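PDB 4R01: putative NADH-flavin reductase from Streptococcus pneumoniae TIGR4, which probably binds NAD(P)H in a Rossmann fold and may act as an NADH-dependent flavin reductase. Local coordinates for residues A5-N10 with K46-L51; V22-E27 with G190-L195; L83-L88 with R139-L144; T111-D116 with E134-R139. All coordinates share one frame; numbering follows the deposited sequence.

Strand 3-7 opens interaction 1, which closes when 46-51 folds back over its end, enclosing helix 12-24 and strands 27-32 and 42-45. Interaction 2 starts within that loop, at the end of helix 12-24, and closes only at helix 184-196, so the two cross. The long excursion of interaction 2 contains interaction 3, between helix 76-88 and the loop after helix 125-138; interaction 3 in turn encloses interaction 4, with which it shares R139. Interactions 1 and 3 meet where F84 packs on I7 and L48, whereas L138 and L144 join interactions 3 and 4. Interaction 2 touches none of the others and ties the end of helix 12-24 to helix 184-196, far apart in the chain.

Interaction 1 of 4, residues A5-N10 with K46-L51; sequences AVIAAN and KDLFEL. With SO4 (sulfate ion), chain C.
With chi1 at -82°, I7 sets CG1 beside the backbone N and CG2 opposite it; L48 extends CG away from its own N (chi1 173°), and these two settings aim branched ends at each other. The side chains cross at about a right angle: L48 CD1 rests in the fork between I7 CG2 (3.7 Å) and I7 CG1 (3.8 Å). L51 adds a lighter touch, its CD1 lying 4.3 Å from I7 CG1. Branched aliphatic residues suit this buried place because they fill it without polar groups to satisfy; F84 of helix 76-88 covers both I7 and L48. The topology is that of a Rossmann fold: strand 3-7 runs through this turn into helix 12-24. At the turn sits a sulfate ion, probably from the crystallisation liquor. Its O1 accepts a hydrogen bond from N10 N at 3.1 Å, and N10 ND2 makes a weak one to sulfate O4. R33 N is another donor to the ion. An anion here is consistent with the place where such proteins receive a phosphate of the dinucleotide. On the other segment, D47 shapes the turn that presents L48: its OD2 accepts from F49 N at 3.2 Å in an Asx turn, the N-H approaching from above the carboxylate plane, and D47 O accepts a hydrogen bond from E50 N.

Interaction 2 of 4, residues V22-E27 with G190-L195; sequences VKRGHE and GLVDEL
The charged part of this contact joins R24 to D193. The arginine chain bends at chi2 (-77°), which swings its guanidinium towards helix 184-196, and both terminal nitrogens reach one oxygen: R24 NH1 and R24 NH2 each lie 3.0 Å from D193 OD1, the second bond being weak. NH1 meets the oxygen nearly in line with its C-O bond, although the two flat groups are turned 34° apart. The long arginine is also held by E20 and E196, and D193 OD2 is hydrogen-bonded to Y165 OH, so the pair belongs to a wider polar network. Van der Waals packing lies beside it: V192 CG1 sits over one face of the guanidinium, 3.3 Å from R24 NH1. These two helices flank the Rossmann sheet, with L191 packing on I17 of helix 12-24 and on strands 61-64 and 94-98. Helix 12-24 ends in a Schellman motif: G25 takes a positive phi of 111°, which favours glycine, and G25 N bonds to V22 O at 2.9 Å. Just beyond it H26 NE2 comes within 4.5 Å of V192 CG1 at an oblique angle, while hydrogen bonds to M2 N and E196 hold the imidazole.

Interaction 3 of 4, residues L83-L88 with R139-L144; sequences LFNQLL and RTKNNL
N85 and K141 pack most closely here. With chi1 at -179°, N85 stretches its amide away from the helix backbone towards the loop. K141 CD lies 3.4 Å from N85 CG and at almost the same distance from N85 OD1 and N85 ND2, so the methylene sits over the middle of the amide rather than at one end. K141 CE continues along it, 3.6 Å from N85 ND2. A lysine suits this position because its carbons can lie against the amide while NZ goes on to a salt bridge with E82, one turn earlier on the helix. A bend at chi2 (-47°) helps lay the chain along N85. On the inner side L144 takes over: its CB is 3.7 Å from N85 OD1, and its CD1 meets L88 CB at 3.8 Å. Both leucines also pack on F95 of strand 94-98, so this end belongs to the hydrophobic layer between helix and sheet. Towards solvent the contact loosens: N142 and N143, both exposed, occupy the corners of the type I turn from K141 to L144. Polar side chains serve well there, whereas the buried positions are leucines. The loop links helix 125-138 to strand 145-150, and its packing against helix 76-88 joins consecutive beta-alpha units on one face of the parallel sheet, as in a Rossmann fold.

Interaction 4 of 4, residues T111-D116 with E134-R139; sequences TTRLLD and ELDLLR
R113 leaves the loop before helix 125-138 and reaches across to D136 on that helix. From CB the chain runs out through CG and CD, extended until chi3 (-41°), where a turn brings the guanidinium round to face the carboxylate; no side-chain atom before NH1 comes within 4.2 Å of 134-139, though the R113 side chain also touches Y105 and A132. At the tip, NH1 is the atom that makes the bond: it lies 3.2 Å from D136 OD1, with an N-H to oxygen angle of 137°. D136 OD1 receives it on its syn lone pair, the side of the other oxygen, and lies close to the plane of the guanidinium. The same NH1 is 3.6 Å from D136 OD2, and NH2 stays 4.0 Å from that oxygen. Guanidinium and carboxylate are nearly coplanar (2° apart), yet the pair is joined by one bent hydrogen bond rather than two. D116 OD2 steadies the base with a weak bond from R113 N at 3.4 Å. Alongside, T112 OG1 bonds to T112 OG1 of a second subunit. R139, three residues on from D136, has its NE 6.5 Å from R113 NH1 but its own salt bridge to E170, which together with D136 probably eases the repulsion. With a single bent bond at the surface, the salt bridge probably contributes modestly, its charges partly screened by water.

Interaction 1 of 4, residues A5-N10 with K46-L51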
loop_
_atom_site.group_PDB
_atom_site.type_symbol
_atom_site.label_atom_id
_atom_site.label_comp_id
_atom_site.label_asym_id
_atom_site.label_seq_id
_atom_site.Cartn_x
_atom_site.Cartn_y
_atom_site.Cartn_z
ATOM N N ALA A 5 10.031 -35.628 13.333
ATOM C CA ALA A 5 9.232 -35.339 14.513
ATOM C C ALA A 5 8.595 -33.964 14.365
ATOM O O ALA A 5 9.269 -32.989 14.020
ATOM C CB ALA A 5 10.083 -35.405 15.770
ATOM N N VAL A 6 7.291 -33.889 14.610
ATOM C CA VAL A 6 6.578 -32.624 14.515
ATOM C C VAL A 6 5.971 -32.238 15.859
ATOM O O VAL A 6 5.040 -32.884 16.341
ATOM C CB VAL A 6 5.467 -32.675 13.451
ATOM C CG1 VAL A 6 4.717 -31.355 13.406
ATOM C CG2 VAL A 6 6.053 -33.005 12.088
ATOM N N ILE A 7 6.515 -31.185 16.460
ATOM C CA ILE A 7 6.008 -30.664 17.723
ATOM C C ILE A 7 4.716 -29.888 17.475
ATOM O O ILE A 7 4.629 -29.117 16.516
ATOM C CB ILE A 7 7.049 -29.759 18.423
ATOM C CG1 ILE A 7 8.066 -30.603 19.194
ATOM C CG2 ILE A 7 6.375 -28.802 19.391
ATOM C CD1 ILE A 7 9.050 -31.355 18.332
ATOM N N ALA A 8 3.721 -30.116 18.333
ATOM C CA ALA A 8 2.393 -29.509 18.211
ATOM C C ALA A 8 1.713 -29.927 16.910
ATOM O O ALA A 8 1.244 -29.088 16.142
ATOM C CB ALA A 8 2.478 -27.985 18.310
ATOM N N ALA A 9 1.649 -31.234 16.679
ATOM C CA ALA A 9 1.094 -31.775 15.444
ATOM C C ALA A 9 -0.427 -31.662 15.386
ATOM O O ALA A 9 -1.032 -31.901 14.342
ATOM C CB ALA A 9 1.519 -33.224 15.275
ATOM N N ASN A 10 -1.046 -31.308 16.508
ATOM C CA ASN A 10 -2.492 -31.121 16.549
ATOM C C ASN A 10 -2.899 -29.731 16.088
ATOM O O ASN A 10 -4.061 -29.492 15.748
ATOM C CB ASN A 10 -3.028 -31.381 17.956
ATOM C CG ASN A 10 -3.158 -32.854 18.259
ATOM O OD1 ASN A 10 -3.409 -33.659 17.362
ATOM N ND2 ASN A 10 -2.984 -33.218 19.527
ATOM N N LYS A 46 3.360 -35.670 25.425
ATOM C CA LYS A 46 4.285 -35.140 26.408
ATOM C C LYS A 46 4.298 -33.623 26.312
ATOM O O LYS A 46 4.080 -33.066 25.237
ATOM C CB LYS A 46 5.684 -35.711 26.176
ATOM C CG LYS A 46 6.624 -35.598 27.357
ATOM C CD LYS A 46 7.936 -36.306 27.065
ATOM C CE LYS A 46 8.817 -36.362 28.299
ATOM N NZ LYS A 46 10.134 -36.998 28.019
ATOM N N ASP A 47 4.534 -32.951 27.434
ATOM C CA ASP A 47 4.662 -31.503 27.409
ATOM C C ASP A 47 5.964 -31.136 26.716
ATOM O O ASP A 47 7.006 -31.739 26.981
ATOM C CB ASP A 47 4.616 -30.913 28.816
ATOM C CG ASP A 47 4.617 -29.395 28.806
ATOM O OD1 ASP A 47 3.538 -28.798 28.603
ATOM O OD2 ASP A 47 5.698 -28.798 28.998
ATOM N N LEU A 48 5.888 -30.153 25.825
ATOM C CA LEU A 48 7.026 -29.727 25.018
ATOM C C LEU A 48 8.295 -29.491 25.838
ATOM O O LEU A 48 9.365 -29.996 25.499
ATOM C CB LEU A 48 6.670 -28.452 24.251
ATOM C CG LEU A 48 7.820 -27.788 23.496
ATOM C CD1 LEU A 48 8.382 -28.747 22.467
ATOM C CD2 LEU A 48 7.364 -26.501 22.837
ATOM N N PHE A 49 8.168 -28.736 26.923
ATOM C CA PHE A 49 9.328 -28.338 27.712
ATOM C C PHE A 49 9.768 -29.418 28.695
ATOM O O PHE A 49 10.605 -29.175 29.564
ATOM C CB PHE A 49 9.032 -27.034 28.453
ATOM C CG PHE A 49 8.713 -25.889 27.538
ATOM C CD1 PHE A 49 9.726 -25.126 26.985
ATOM C CD2 PHE A 49 7.400 -25.584 27.219
ATOM C CE1 PHE A 49 9.436 -24.074 26.138
ATOM C CE2 PHE A 49 7.103 -24.535 26.373
ATOM C CZ PHE A 49 8.123 -23.779 25.831
ATOM N N GLU A 50 9.204 -30.611 28.547
ATOM C CA GLU A 50 9.619 -31.755 29.347
ATOM C C GLU A 50 10.313 -32.788 28.469
ATOM O O GLU A 50 10.655 -33.877 28.926
ATOM C CB GLU A 50 8.421 -32.375 30.067
ATOM C CG GLU A 50 8.159 -31.778 31.442
ATOM C CD GLU A 50 6.706 -31.879 31.855
ATOM O OE1 GLU A 50 5.962 -32.660 31.225
ATOM O OE2 GLU A 50 6.308 -31.177 32.809
ATOM N N LEU A 51 10.524 -32.430 27.206
ATOM C CA LEU A 51 11.220 -33.301 26.267
ATOM C C LEU A 51 12.682 -33.487 26.652
ATOM O O LEU A 51 13.316 -32.581 27.195
ATOM C CB LEU A 51 11.129 -32.742 24.845
ATOM C CG LEU A 51 9.785 -32.829 24.122
ATOM C CD1 LEU A 51 9.851 -32.053 22.819
ATOM C CD2 LEU A 51 9.395 -34.276 23.864
HETATM S S SO4 C . -0.546 -30.031 20.439
HETATM O O1 SO4 C . -0.166 -31.011 19.427
HETATM O O2 SO4 C . 0.627 -29.686 21.236
HETATM O O3 SO4 C . -1.061 -28.836 19.780
HETATM O O4 SO4 C . -1.586 -30.586 21.301
#

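Interaction 2 of 4, residues V22-E27 with G190-L195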
loop_
_atom_site.group_PDB
_atom_site.type_symbol
_atom_site.label_atom_id
_atom_site.label_comp_id
_atom_site.label_asym_id
_atom_site.label_seq_id
_atom_site.Cartn_x
_atom_site.Cartn_y
_atom_site.Cartn_z
ATOM N N VAL A 22 3.477 -37.323 5.544
ATOM C CA VAL A 22 3.020 -38.707 5.516
ATOM C C VAL A 22 2.768 -39.152 4.077
ATOM O O VAL A 22 3.155 -40.254 3.684
ATOM C CB VAL A 22 1.738 -38.904 6.362
ATOM C CG1 VAL A 22 1.003 -40.172 5.955
ATOM C CG2 VAL A 22 2.080 -38.940 7.846
ATOM N N LYS A 23 2.169 -38.267 3.309
ATOM C CA LYS A 23 1.851 -38.517 1.930
ATOM C C LYS A 23 3.115 -38.775 1.127
ATOM O O LYS A 23 3.110 -39.557 0.217
ATOM C CB LYS A 23 1.094 -37.346 1.377
ATOM C CG LYS A 23 -0.168 -37.681 0.627
ATOM C CD LYS A 23 -0.555 -36.560 -0.340
ATOM C CE LYS A 23 0.255 -36.581 -1.630
ATOM N NZ LYS A 23 -0.340 -35.793 -2.736
ATOM N N ARG A 24 4.186 -38.085 1.460
ATOM C CA ARG A 24 5.472 -38.217 0.783
ATOM C C ARG A 24 6.107 -39.573 1.085
ATOM O O ARG A 24 6.963 -40.046 0.339
ATOM C CB ARG A 24 6.420 -37.087 1.194
ATOM C CG ARG A 24 5.893 -35.678 0.943
ATOM C CD ARG A 24 5.992 -35.272 -0.517
ATOM N NE ARG A 24 5.577 -33.885 -0.718
ATOM C CZ ARG A 24 6.405 -32.843 -0.718
ATOM N NH1 ARG A 24 7.706 -33.023 -0.531
ATOM N NH2 ARG A 24 5.933 -31.619 -0.906
ATOM N N GLY A 25 5.690 -40.189 2.189
ATOM C CA GLY A 25 6.145 -41.525 2.534
ATOM C C GLY A 25 7.059 -41.598 3.742
ATOM O O GLY A 25 7.549 -42.672 4.091
ATOM N N HIS A 26 7.296 -40.459 4.384
ATOM C CA HIS A 26 8.156 -40.412 5.563
ATOM C C HIS A 26 7.439 -40.976 6.785
ATOM O O HIS A 26 6.211 -40.937 6.859
ATOM C CB HIS A 26 8.608 -38.977 5.838
ATOM C CG HIS A 26 9.185 -38.286 4.643
ATOM N ND1 HIS A 26 10.517 -38.377 4.302
ATOM C CD2 HIS A 26 8.613 -37.489 3.712
ATOM C CE1 HIS A 26 10.739 -37.670 3.209
ATOM N NE2 HIS A 26 9.600 -37.121 2.830
ATOM N N GLU A 27 8.200 -41.503 7.741
ATOM C CA GLU A 27 7.606 -41.957 8.995
ATOM C C GLU A 27 7.629 -40.825 10.023
ATOM O O GLU A 27 8.687 -40.371 10.461
ATOM C CB GLU A 27 8.311 -43.219 9.523
ATOM C CG GLU A 27 9.801 -43.099 9.826
ATOM C CD GLU A 27 10.385 -44.396 10.370
ATOM O OE1 GLU A 27 9.914 -44.868 11.428
ATOM O OE2 GLU A 27 11.318 -44.944 9.745
ATOM N N GLY A 190 5.996 -26.557 0.653
ATOM C CA GLY A 190 7.278 -25.882 0.570
ATOM C C GLY A 190 8.228 -26.294 1.677
ATOM O O GLY A 190 9.425 -26.475 1.449
ATOM N N LEU A 191 7.691 -26.456 2.882
ATOM C CA LEU A 191 8.504 -26.821 4.036
ATOM C C LEU A 191 9.070 -28.241 3.907
ATOM O O LEU A 191 10.233 -28.482 4.230
ATOM C CB LEU A 191 7.682 -26.681 5.320
ATOM C CG LEU A 191 8.420 -26.805 6.657
ATOM C CD1 LEU A 191 7.801 -25.872 7.685
ATOM C CD2 LEU A 191 8.398 -28.237 7.162
ATOM N N VAL A 192 8.251 -29.175 3.433
ATOM C CA VAL A 192 8.701 -30.554 3.251
ATOM C C VAL A 192 9.691 -30.647 2.086
ATOM O O VAL A 192 10.590 -31.492 2.087
ATOM C CB VAL A 192 7.507 -31.512 3.017
ATOM C CG1 VAL A 192 7.988 -32.938 2.792
ATOM C CG2 VAL A 192 6.561 -31.469 4.202
ATOM N N ASP A 193 9.536 -29.767 1.098
ATOM C CA ASP A 193 10.493 -29.691 -0.003
ATOM C C ASP A 193 11.874 -29.309 0.516
ATOM O O ASP A 193 12.886 -29.835 0.061
ATOM C CB ASP A 193 10.037 -28.684 -1.062
ATOM C CG ASP A 193 8.888 -29.202 -1.903
ATOM O OD1 ASP A 193 8.570 -30.405 -1.802
ATOM O OD2 ASP A 193 8.310 -28.407 -2.675
ATOM N N GLU A 194 11.904 -28.391 1.475
ATOM C CA GLU A 194 13.153 -27.977 2.101
ATOM C C GLU A 194 13.719 -29.107 2.965
ATOM O O GLU A 194 14.909 -29.134 3.272
ATOM C CB GLU A 194 12.933 -26.702 2.928
ATOM C CG GLU A 194 14.132 -26.244 3.751
ATOM C CD GLU A 194 15.335 -25.885 2.898
ATOM O OE1 GLU A 194 15.141 -25.390 1.766
ATOM O OE2 GLU A 194 16.476 -26.107 3.358
ATOM N N LEU A 195 12.866 -30.052 3.347
ATOM C CA LEU A 195 13.317 -31.217 4.104
ATOM C C LEU A 195 13.938 -32.249 3.175
ATOM O O LEU A 195 14.999 -32.798 3.462
ATOM C CB LEU A 195 12.160 -31.839 4.885
ATOM C CG LEU A 195 11.742 -31.067 6.132
ATOM C CD1 LEU A 195 10.499 -31.682 6.744
ATOM C CD2 LEU A 195 12.885 -31.052 7.131
#

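Interaction 3 of 4, residues L83-L88 with R139-L144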
loop_
_atom_site.group_PDB
_atom_site.type_symbol
_atom_site.label_atom_id
_atom_site.label_comp_id
_atom_site.label_asym_id
_atom_site.label_seq_id
_atom_site.Cartn_x
_atom_site.Cartn_y
_atom_site.Cartn_z
ATOM N N LEU A 83 15.404 -24.581 24.643
ATOM C CA LEU A 83 15.233 -25.991 24.968
ATOM C C LEU A 83 15.692 -26.900 23.834
ATOM O O LEU A 83 16.457 -27.842 24.050
ATOM C CB LEU A 83 13.771 -26.290 25.300
ATOM C CG LEU A 83 13.418 -27.778 25.320
ATOM C CD1 LEU A 83 13.987 -28.466 26.556
ATOM C CD2 LEU A 83 11.918 -27.973 25.233
ATOM N N PHE A 84 15.212 -26.617 22.626
ATOM C CA PHE A 84 15.538 -27.441 21.471
ATOM C C PHE A 84 17.027 -27.415 21.165
ATOM O O PHE A 84 17.605 -28.433 20.779
ATOM C CB PHE A 84 14.742 -26.992 20.250
ATOM C CG PHE A 84 13.364 -27.575 20.186
ATOM C CD1 PHE A 84 13.188 -28.942 20.052
ATOM C CD2 PHE A 84 12.245 -26.762 20.253
ATOM C CE1 PHE A 84 11.925 -29.489 19.993
ATOM C CE2 PHE A 84 10.977 -27.302 20.193
ATOM C CZ PHE A 84 10.818 -28.668 20.060
ATOM N N ASN A 85 17.647 -26.253 21.346
ATOM C CA ASN A 85 19.086 -26.131 21.175
ATOM C C ASN A 85 19.830 -27.058 22.131
ATOM O O ASN A 85 20.762 -27.753 21.735
ATOM C CB ASN A 85 19.532 -24.683 21.384
ATOM C CG ASN A 85 21.025 -24.502 21.197
ATOM O OD1 ASN A 85 21.537 -24.601 20.082
ATOM N ND2 ASN A 85 21.728 -24.220 22.287
ATOM N N GLN A 86 19.402 -27.067 23.376
ATOM C CA GLN A 86 19.964 -27.928 24.392
ATOM C C GLN A 86 19.857 -29.379 24.017
ATOM O O GLN A 86 20.701 -30.142 24.365
ATOM C CB GLN A 86 19.249 -27.745 25.719
ATOM C CG GLN A 86 19.762 -26.608 26.568
ATOM C CD GLN A 86 18.696 -26.020 27.479
ATOM O OE1 GLN A 86 17.618 -26.578 27.636
ATOM N NE2 GLN A 86 19.002 -24.889 28.082
ATOM N N LEU A 87 18.818 -29.738 23.284
ATOM C CA LEU A 87 18.531 -31.125 22.938
ATOM C C LEU A 87 19.185 -31.561 21.632
ATOM O O LEU A 87 19.559 -32.724 21.477
ATOM C CB LEU A 87 17.020 -31.345 22.844
ATOM C CG LEU A 87 16.204 -31.092 24.113
ATOM C CD1 LEU A 87 14.739 -31.413 23.876
ATOM C CD2 LEU A 87 16.753 -31.909 25.269
ATOM N N LEU A 88 19.325 -30.630 20.693
ATOM C CA LEU A 88 19.726 -30.990 19.336
ATOM C C LEU A 88 21.124 -30.522 18.928
ATOM O O LEU A 88 21.713 -31.090 18.008
ATOM C CB LEU A 88 18.703 -30.448 18.335
ATOM C CG LEU A 88 17.283 -31.002 18.465
ATOM C CD1 LEU A 88 16.402 -30.484 17.339
ATOM C CD2 LEU A 88 17.293 -32.527 18.490
ATOM N N ARG A 139 19.924 -17.340 15.646
ATOM C CA ARG A 139 21.143 -16.936 14.949
ATOM C C ARG A 139 22.384 -17.058 15.829
ATOM O O ARG A 139 23.501 -17.158 15.325
ATOM C CB ARG A 139 21.015 -15.505 14.431
ATOM C CG ARG A 139 19.863 -15.303 13.466
ATOM C CD ARG A 139 20.052 -14.037 12.662
ATOM N NE ARG A 139 18.846 -13.664 11.930
ATOM C CZ ARG A 139 18.519 -14.135 10.731
ATOM N NH1 ARG A 139 19.303 -15.011 10.120
ATOM N NH2 ARG A 139 17.401 -13.730 10.146
ATOM N N THR A 140 22.184 -17.057 17.143
ATOM C CA THR A 140 23.292 -17.176 18.082
ATOM C C THR A 140 23.641 -18.641 18.343
ATOM O O THR A 140 24.653 -18.944 18.975
ATOM C CB THR A 140 22.971 -16.486 19.421
ATOM O OG1 THR A 140 21.881 -17.160 20.059
ATOM C CG2 THR A 140 22.593 -15.030 19.189
ATOM N N LYS A 141 22.799 -19.546 17.854
ATOM C CA LYS A 141 23.038 -20.975 18.016
ATOM C C LYS A 141 23.952 -21.495 16.913
ATOM O O LYS A 141 23.489 -21.938 15.861
ATOM C CB LYS A 141 21.718 -21.748 18.025
ATOM C CG LYS A 141 20.761 -21.320 19.126
ATOM C CD LYS A 141 21.473 -21.216 20.469
ATOM C CE LYS A 141 20.503 -20.860 21.586
ATOM N NZ LYS A 141 21.205 -20.626 22.877
ATOM N N ASN A 142 25.256 -21.442 17.168
ATOM C CA ASN A 142 26.260 -21.805 16.175
ATOM C C ASN A 142 26.244 -23.286 15.804
ATOM O O ASN A 142 26.344 -23.638 14.630
ATOM C CB ASN A 142 27.655 -21.423 16.679
ATOM C CG ASN A 142 27.670 -20.088 17.400
ATOM O OD1 ASN A 142 27.455 -20.021 18.610
ATOM N ND2 ASN A 142 27.923 -19.016 16.657
ATOM N N ASN A 143 26.119 -24.149 16.806
ATOM C CA ASN A 143 26.205 -25.589 16.587
ATOM C C ASN A 143 24.844 -26.246 16.391
ATOM O O ASN A 143 24.665 -27.426 16.692
ATOM C CB ASN A 143 26.935 -26.251 17.754
ATOM C CG ASN A 143 28.285 -25.622 18.024
ATOM O OD1 ASN A 143 28.429 -24.803 18.932
ATOM N ND2 ASN A 143 29.281 -25.995 17.231
ATOM N N LEU A 144 23.889 -25.477 15.879
ATOM C CA LEU A 144 22.550 -25.988 15.622
ATOM C C LEU A 144 22.190 -25.851 14.148
ATOM O O LEU A 144 22.281 -24.763 13.578
ATOM C CB LEU A 144 21.518 -25.255 16.482
ATOM C CG LEU A 144 20.068 -25.720 16.343
ATOM C CD1 LEU A 144 19.920 -27.168 16.792
ATOM C CD2 LEU A 144 19.135 -24.814 17.130
#

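Interaction 4 of 4, residues T111-D116 with E134-R139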
loop_
_atom_site.group_PDB
_atom_site.type_symbol
_atom_site.label_atom_id
_atom_site.label_comp_id
_atom_site.label_asym_id
_atom_site.label_seq_id
_atom_site.Cartn_x
_atom_site.Cartn_y
_atom_site.Cartn_z
ATOM N N THR A 111 17.990 -3.319 7.484
ATOM C CA THR A 111 18.055 -2.537 8.712
ATOM C C THR A 111 16.714 -2.555 9.437
ATOM O O THR A 111 16.659 -2.552 10.665
ATOM C CB THR A 111 18.457 -1.078 8.434
ATOM O OG1 THR A 111 17.473 -0.461 7.595
ATOM C CG2 THR A 111 19.813 -1.018 7.746
ATOM N N THR A 112 15.634 -2.581 8.662
ATOM C CA THR A 112 14.285 -2.534 9.211
ATOM C C THR A 112 13.478 -3.766 8.797
ATOM O O THR A 112 13.591 -4.244 7.670
ATOM C CB THR A 112 13.547 -1.251 8.761
ATOM O OG1 THR A 112 14.286 -0.100 9.186
ATOM C CG2 THR A 112 12.149 -1.190 9.350
ATOM N N ARG A 113 12.646 -4.241 9.694
ATOM C CA ARG A 113 11.816 -5.394 9.470
ATOM C C ARG A 113 10.363 -5.010 9.519
ATOM O O ARG A 113 10.038 -4.053 10.116
ATOM C CB ARG A 113 12.121 -6.453 10.500
ATOM C CG ARG A 113 13.510 -7.014 10.339
ATOM C CD ARG A 113 13.945 -7.943 11.448
ATOM N NE ARG A 113 13.543 -7.486 12.751
ATOM C CZ ARG A 113 13.854 -8.115 13.861
ATOM N NH1 ARG A 113 14.555 -9.213 13.817
ATOM N NH2 ARG A 113 13.458 -7.654 15.014
ATOM N N LEU A 114 9.491 -5.820 8.952
ATOM C CA LEU A 114 8.088 -5.491 8.732
ATOM C C LEU A 114 7.411 -5.159 10.021
ATOM O O LEU A 114 6.537 -4.338 10.088
ATOM C CB LEU A 114 7.356 -6.661 8.119
ATOM C CG LEU A 114 7.147 -6.633 6.641
ATOM C CD1 LEU A 114 8.452 -6.321 5.983
ATOM C CD2 LEU A 114 6.690 -7.985 6.178
ATOM N N LEU A 115 7.885 -5.806 11.047
ATOM C CA LEU A 115 7.454 -5.652 12.383
ATOM C C LEU A 115 7.596 -4.214 12.848
ATOM O O LEU A 115 6.836 -3.731 13.647
ATOM C CB LEU A 115 8.453 -6.439 13.167
ATOM C CG LEU A 115 8.145 -7.206 14.400
ATOM C CD1 LEU A 115 8.907 -6.472 15.433
ATOM C CD2 LEU A 115 6.681 -7.128 14.684
ATOM N N ASP A 116 8.638 -3.560 12.378
ATOM C CA ASP A 116 9.024 -2.250 12.838
ATOM C C ASP A 116 8.413 -1.053 12.137
ATOM O O ASP A 116 8.664 0.028 12.526
ATOM C CB ASP A 116 10.534 -2.121 12.751
ATOM C CG ASP A 116 11.257 -3.137 13.560
ATOM O OD1 ASP A 116 10.833 -3.397 14.680
ATOM O OD2 ASP A 116 12.269 -3.654 13.064
ATOM N N GLU A 134 12.351 -15.054 18.699
ATOM C CA GLU A 134 12.604 -16.465 18.443
ATOM C C GLU A 134 13.691 -16.641 17.390
ATOM O O GLU A 134 14.639 -17.404 17.582
ATOM C CB GLU A 134 11.306 -17.146 18.001
ATOM C CG GLU A 134 11.416 -18.619 17.690
ATOM C CD GLU A 134 10.058 -19.263 17.478
ATOM O OE1 GLU A 134 9.087 -18.527 17.200
ATOM O OE2 GLU A 134 9.958 -20.504 17.596
ATOM N N LEU A 135 13.552 -15.919 16.282
ATOM C CA LEU A 135 14.518 -15.988 15.192
ATOM C C LEU A 135 15.869 -15.394 15.595
ATOM O O LEU A 135 16.920 -15.933 15.241
ATOM C CB LEU A 135 13.971 -15.270 13.955
ATOM C CG LEU A 135 14.936 -15.044 12.788
ATOM C CD1 LEU A 135 15.453 -16.365 12.245
ATOM C CD2 LEU A 135 14.267 -14.226 11.687
ATOM N N ASP A 136 15.838 -14.292 16.340
ATOM C CA ASP A 136 17.069 -13.635 16.777
ATOM C C ASP A 136 17.898 -14.549 17.678
ATOM O O ASP A 136 19.128 -14.528 17.635
ATOM C CB ASP A 136 16.758 -12.323 17.507
ATOM C CG ASP A 136 16.198 -11.255 16.580
ATOM O OD1 ASP A 136 16.374 -11.379 15.348
ATOM O OD2 ASP A 136 15.589 -10.286 17.084
ATOM N N LEU A 137 17.218 -15.354 18.485
ATOM C CA LEU A 137 17.898 -16.268 19.395
ATOM C C LEU A 137 18.549 -17.420 18.632
ATOM O O LEU A 137 19.614 -17.904 19.013
ATOM C CB LEU A 137 16.917 -16.805 20.441
ATOM C CG LEU A 137 17.510 -17.593 21.610
ATOM C CD1 LEU A 137 18.583 -16.780 22.320
ATOM C CD2 LEU A 137 16.414 -17.990 22.580
ATOM N N LEU A 138 17.913 -17.845 17.544
ATOM C CA LEU A 138 18.434 -18.937 16.729
ATOM C C LEU A 138 19.765 -18.591 16.064
ATOM O O LEU A 138 20.637 -19.447 15.934
ATOM C CB LEU A 138 17.414 -19.341 15.661
ATOM C CG LEU A 138 16.340 -20.351 16.072
ATOM C CD1 LEU A 138 15.282 -20.484 14.986
ATOM C CD2 LEU A 138 16.971 -21.705 16.374
ATOM N N ARG A 139 19.924 -17.340 15.646
ATOM C CA ARG A 139 21.143 -16.936 14.949
ATOM C C ARG A 139 22.384 -17.058 15.829
ATOM O O ARG A 139 23.501 -17.158 15.325
ATOM C CB ARG A 139 21.015 -15.505 14.431
ATOM C CG ARG A 139 19.863 -15.303 13.466
ATOM C CD ARG A 139 20.052 -14.037 12.662
ATOM N NE ARG A 139 18.846 -13.664 11.930
ATOM C CZ ARG A 139 18.519 -14.135 10.731
ATOM N NH1 ARG A 139 19.303 -15.011 10.120
ATOM N NH2 ARG A 139 17.401 -13.730 10.146
#